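Local coordinates for protein GH62 arabinofuranosidase (Podospora anserina, PDB 4N4B) that probably releases terminal alpha-L-arabinofuranose units from the arabinose-substituted xylan of plant hemicellulose, working as a secreted glycoside hydrolase of family 62, at residues Y90-R102 with I133-F145. Residues are numbered along the deposited sequence; the frame is centred on the assembly and turned at random.
Sequences YYLDQAPLGTGYR and INNPKGWTAPKVF
L97 N donates to W139 O at 3.0 Å, a rather bent bond whose donor lies 34° from the carbonyl plane. It ties the linker between two propeller blades to the loop leading to the last strand of the blade that linker enters. Around it C-H groups face carbonyl oxygens: A95 CA lies 3.6 Å from K137 O and L97 CA 3.4 Å from T140 O. The methyl of A95 sits among the carbonyls of P136, K137 and W139, while P96 lays CD 3.2 Å from K137 O and equally near W139 O. Further along, P136 CG meets Y90, 3.5 Å from the tyrosine CB. The side chains of L92 and P136 cross at about a right angle, CD2 resting 3.8 Å from P136 CB; chi1 of -58° puts the leucine branches between this proline and the indole, with CD2 4.0 Å from W139 CD1. A water bridges Y91 O and, weakly, P136 O.

At the other end R102 NH2 lies 3.7 Å from P142 CG. Behind that touch, R102 grips L97 O side-on with NE and NH2, the oxygen in the guanidinium plane, and NH1 bonds Y101 O; a bend at chi2 (90°) turns the group back onto its own loop. With an alanine here, L97 O would probably lose both donors and P142 the guanidinium packed against it. Strand 115-121 backs the contact, L118 against W139 and Y120 against P142. The junction thus rests on close fit and one direct backbone bond, illustrating how an arginine can brace its own linker through backbone carbonyls while the neighbouring segment leans on it.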
# COMPACT_ATOMS: atom_id res chain seq x y z
N TYR A 90 -4.12 17.54 -4.66
CA TYR A 90 -4.92 17.48 -5.86
C TYR A 90 -5.87 16.31 -5.74
O TYR A 90 -5.50 15.24 -5.79
CB TYR A 90 -4.06 17.36 -7.14
CG TYR A 90 -3.09 18.51 -7.30
CD1 TYR A 90 -3.49 19.66 -7.87
CD2 TYR A 90 -1.82 18.44 -6.85
CE1 TYR A 90 -2.63 20.73 -8.01
CE2 TYR A 90 -0.95 19.51 -6.99
CZ TYR A 90 -1.38 20.65 -7.58
OH TYR A 90 -0.47 21.69 -7.66
N TYR A 91 -7.12 16.63 -5.52
CA TYR A 91 -8.13 15.64 -5.26
C TYR A 91 -8.58 14.96 -6.56
O TYR A 91 -8.94 15.59 -7.50
CB TYR A 91 -9.31 16.31 -4.54
CG TYR A 91 -8.94 16.81 -3.13
CD1 TYR A 91 -8.80 15.93 -2.10
CD2 TYR A 91 -8.73 18.14 -2.88
CE1 TYR A 91 -8.44 16.35 -0.86
CE2 TYR A 91 -8.38 18.57 -1.61
CZ TYR A 91 -8.26 17.67 -0.60
OH TYR A 91 -7.94 18.10 0.65
N LEU A 92 -8.53 13.65 -6.57
CA LEU A 92 -8.80 12.92 -7.80
C LEU A 92 -10.27 12.84 -8.16
O LEU A 92 -10.60 12.46 -9.23
CB LEU A 92 -8.17 11.52 -7.77
CG LEU A 92 -6.67 11.44 -7.55
CD1 LEU A 92 -6.20 10.05 -7.97
CD2 LEU A 92 -5.89 12.51 -8.38
N ASP A 93 -11.12 13.29 -7.25
CA ASP A 93 -12.54 13.42 -7.63
C ASP A 93 -12.78 14.50 -8.68
O ASP A 93 -13.87 14.54 -9.23
CB ASP A 93 -13.47 13.56 -6.43
CG ASP A 93 -13.32 14.83 -5.65
OD1 ASP A 93 -12.59 15.73 -6.07
OD2 ASP A 93 -13.94 14.93 -4.56
N GLN A 94 -11.75 15.31 -8.99
CA GLN A 94 -11.80 16.29 -10.07
C GLN A 94 -11.43 15.68 -11.40
O GLN A 94 -11.69 16.33 -12.44
CB GLN A 94 -10.86 17.46 -9.74
CG GLN A 94 -11.19 18.12 -8.40
CD GLN A 94 -12.61 18.60 -8.30
OE1 GLN A 94 -13.53 18.06 -7.59
NE2 GLN A 94 -12.83 19.61 -9.03
N ALA A 95 -10.92 14.50 -11.46
CA ALA A 95 -10.68 13.71 -12.65
C ALA A 95 -11.94 12.92 -13.03
O ALA A 95 -12.83 12.76 -12.19
CB ALA A 95 -9.53 12.73 -12.45
N PRO A 96 -11.91 12.27 -14.19
CA PRO A 96 -13.00 11.36 -14.48
C PRO A 96 -13.13 10.26 -13.46
O PRO A 96 -14.27 9.75 -13.26
CB PRO A 96 -12.64 10.88 -15.83
CG PRO A 96 -11.99 12.05 -16.53
CD PRO A 96 -11.10 12.60 -15.41
N LEU A 97 -12.06 9.89 -12.81
CA LEU A 97 -12.06 8.94 -11.63
C LEU A 97 -13.20 9.34 -10.69
O LEU A 97 -14.00 8.44 -10.32
CB LEU A 97 -10.75 9.01 -10.96
CG LEU A 97 -10.54 8.02 -9.79
CD1 LEU A 97 -9.10 7.59 -9.71
CD2 LEU A 97 -11.00 8.69 -8.48
N GLY A 98 -13.41 10.59 -10.33
CA GLY A 98 -14.65 11.11 -9.85
C GLY A 98 -14.96 10.82 -8.41
O GLY A 98 -14.21 10.20 -7.64
N THR A 99 -16.11 11.35 -8.01
CA THR A 99 -16.70 11.07 -6.74
C THR A 99 -17.15 9.63 -6.62
O THR A 99 -17.40 8.91 -7.61
CB THR A 99 -17.85 12.05 -6.44
OG1 THR A 99 -18.88 11.86 -7.42
CG2 THR A 99 -17.42 13.54 -6.35
N GLY A 100 -17.32 9.24 -5.38
CA GLY A 100 -17.71 7.88 -4.98
C GLY A 100 -16.67 7.28 -4.09
O GLY A 100 -15.72 7.94 -3.64
N TYR A 101 -16.86 6.02 -3.79
CA TYR A 101 -15.94 5.28 -2.95
C TYR A 101 -14.70 4.87 -3.72
O TYR A 101 -14.81 4.14 -4.62
CB TYR A 101 -16.66 4.04 -2.37
CG TYR A 101 -15.83 3.07 -1.59
CD1 TYR A 101 -14.86 3.48 -0.72
CD2 TYR A 101 -16.03 1.74 -1.75
CE1 TYR A 101 -14.13 2.58 0.00
CE2 TYR A 101 -15.30 0.84 -1.02
CZ TYR A 101 -14.33 1.27 -0.17
OH TYR A 101 -13.62 0.37 0.57
N ARG A 102 -13.54 5.39 -3.32
CA ARG A 102 -12.27 4.93 -3.83
C ARG A 102 -11.32 4.98 -2.72
O ARG A 102 -11.30 5.96 -1.92
CB ARG A 102 -11.74 5.81 -4.98
CG ARG A 102 -12.52 5.83 -6.28
CD ARG A 102 -13.57 6.92 -6.31
NE ARG A 102 -14.26 7.02 -7.58
CZ ARG A 102 -15.15 6.19 -8.06
NH1 ARG A 102 -15.59 5.20 -7.28
NH2 ARG A 102 -15.73 6.40 -9.23
N ILE A 133 1.68 11.12 -15.15
CA ILE A 133 1.47 11.11 -13.67
C ILE A 133 1.35 12.52 -13.12
O ILE A 133 0.75 12.71 -12.03
CB ILE A 133 2.59 10.33 -13.04
CG1 ILE A 133 2.20 9.96 -11.57
CG2 ILE A 133 3.94 11.06 -13.06
CD1 ILE A 133 3.19 9.03 -10.96
N ASN A 134 1.91 13.53 -13.81
CA ASN A 134 1.82 14.88 -13.26
C ASN A 134 0.47 15.54 -13.42
O ASN A 134 0.22 16.63 -12.87
CB ASN A 134 2.83 15.78 -14.02
CG ASN A 134 4.22 15.33 -13.85
OD1 ASN A 134 4.85 14.75 -14.78
ND2 ASN A 134 4.73 15.47 -12.73
N ASN A 135 -0.50 14.91 -14.14
CA ASN A 135 -1.77 15.46 -14.38
C ASN A 135 -2.83 14.72 -13.46
O ASN A 135 -3.45 13.71 -13.92
CB ASN A 135 -2.19 15.30 -15.84
CG ASN A 135 -3.59 15.84 -16.10
OD1 ASN A 135 -4.14 16.61 -15.29
ND2 ASN A 135 -4.19 15.39 -17.21
N PRO A 136 -3.15 15.26 -12.33
CA PRO A 136 -4.15 14.57 -11.45
C PRO A 136 -5.49 14.66 -12.05
O PRO A 136 -6.40 13.93 -11.56
CB PRO A 136 -4.06 15.31 -10.14
CG PRO A 136 -3.47 16.64 -10.52
CD PRO A 136 -2.57 16.44 -11.67
N LYS A 137 -5.85 15.48 -13.03
CA LYS A 137 -7.11 15.49 -13.68
C LYS A 137 -7.26 14.45 -14.78
O LYS A 137 -8.37 14.35 -15.31
CB LYS A 137 -7.43 16.89 -14.22
CG LYS A 137 -7.50 17.94 -13.10
CD LYS A 137 -7.98 19.28 -13.59
CE LYS A 137 -9.45 19.38 -13.38
NZ LYS A 137 -9.92 20.66 -14.00
N GLY A 138 -6.23 13.74 -15.09
CA GLY A 138 -6.21 12.81 -16.20
C GLY A 138 -6.62 11.39 -15.92
O GLY A 138 -6.77 10.60 -16.83
N TRP A 139 -6.87 11.03 -14.67
CA TRP A 139 -7.13 9.62 -14.34
C TRP A 139 -8.55 9.24 -14.82
O TRP A 139 -9.54 9.91 -14.50
CB TRP A 139 -6.98 9.48 -12.83
CG TRP A 139 -5.59 9.63 -12.36
CD1 TRP A 139 -4.98 10.76 -11.86
CD2 TRP A 139 -4.53 8.67 -12.56
NE1 TRP A 139 -3.66 10.51 -11.67
CE2 TRP A 139 -3.32 9.26 -12.12
CE3 TRP A 139 -4.49 7.38 -13.10
CZ2 TRP A 139 -2.13 8.56 -12.18
CZ3 TRP A 139 -3.32 6.71 -13.12
CH2 TRP A 139 -2.14 7.30 -12.70
N THR A 140 -8.60 8.12 -15.51
CA THR A 140 -9.87 7.68 -16.10
C THR A 140 -10.94 7.26 -15.04
O THR A 140 -10.57 6.93 -13.87
CB THR A 140 -9.61 6.49 -17.03
OG1 THR A 140 -8.91 5.47 -16.32
CG2 THR A 140 -8.84 6.84 -18.28
N ALA A 141 -12.18 7.22 -15.51
CA ALA A 141 -13.19 6.57 -14.67
C ALA A 141 -12.77 5.15 -14.46
O ALA A 141 -12.20 4.50 -15.36
CB ALA A 141 -14.49 6.64 -15.38
N PRO A 142 -13.08 4.58 -13.29
CA PRO A 142 -12.65 3.17 -13.01
C PRO A 142 -13.19 2.15 -13.99
O PRO A 142 -14.31 2.28 -14.46
CB PRO A 142 -13.20 2.88 -11.62
CG PRO A 142 -14.25 3.87 -11.44
CD PRO A 142 -13.80 5.13 -12.15
N LYS A 143 -12.33 1.17 -14.24
CA LYS A 143 -12.75 -0.17 -14.76
C LYS A 143 -12.40 -1.14 -13.69
O LYS A 143 -11.59 -0.88 -12.78
CB LYS A 143 -12.08 -0.48 -16.09
CG LYS A 143 -12.55 0.41 -17.18
CD LYS A 143 -11.99 -0.11 -18.52
CE LYS A 143 -12.63 0.57 -19.78
NZ LYS A 143 -12.11 1.94 -19.88
N VAL A 144 -13.02 -2.35 -13.72
CA VAL A 144 -12.84 -3.35 -12.68
C VAL A 144 -12.10 -4.54 -13.15
O VAL A 144 -12.31 -5.03 -14.28
CB VAL A 144 -14.20 -3.67 -11.95
CG1 VAL A 144 -14.79 -2.42 -11.27
CG2 VAL A 144 -15.18 -4.33 -12.90
N PHE A 145 -11.31 -5.17 -12.31
CA PHE A 145 -10.62 -6.39 -12.59
C PHE A 145 -11.54 -7.60 -12.57
O PHE A 145 -11.19 -8.59 -13.18
CB PHE A 145 -9.49 -6.64 -11.62
CG PHE A 145 -8.29 -5.70 -11.82
CD1 PHE A 145 -7.40 -5.90 -12.86
CD2 PHE A 145 -8.05 -4.64 -10.94
CE1 PHE A 145 -6.31 -5.10 -13.01
CE2 PHE A 145 -6.94 -3.82 -11.10
CZ PHE A 145 -6.09 -4.06 -12.13
O HOH W 1 -7.65 16.09 -9.81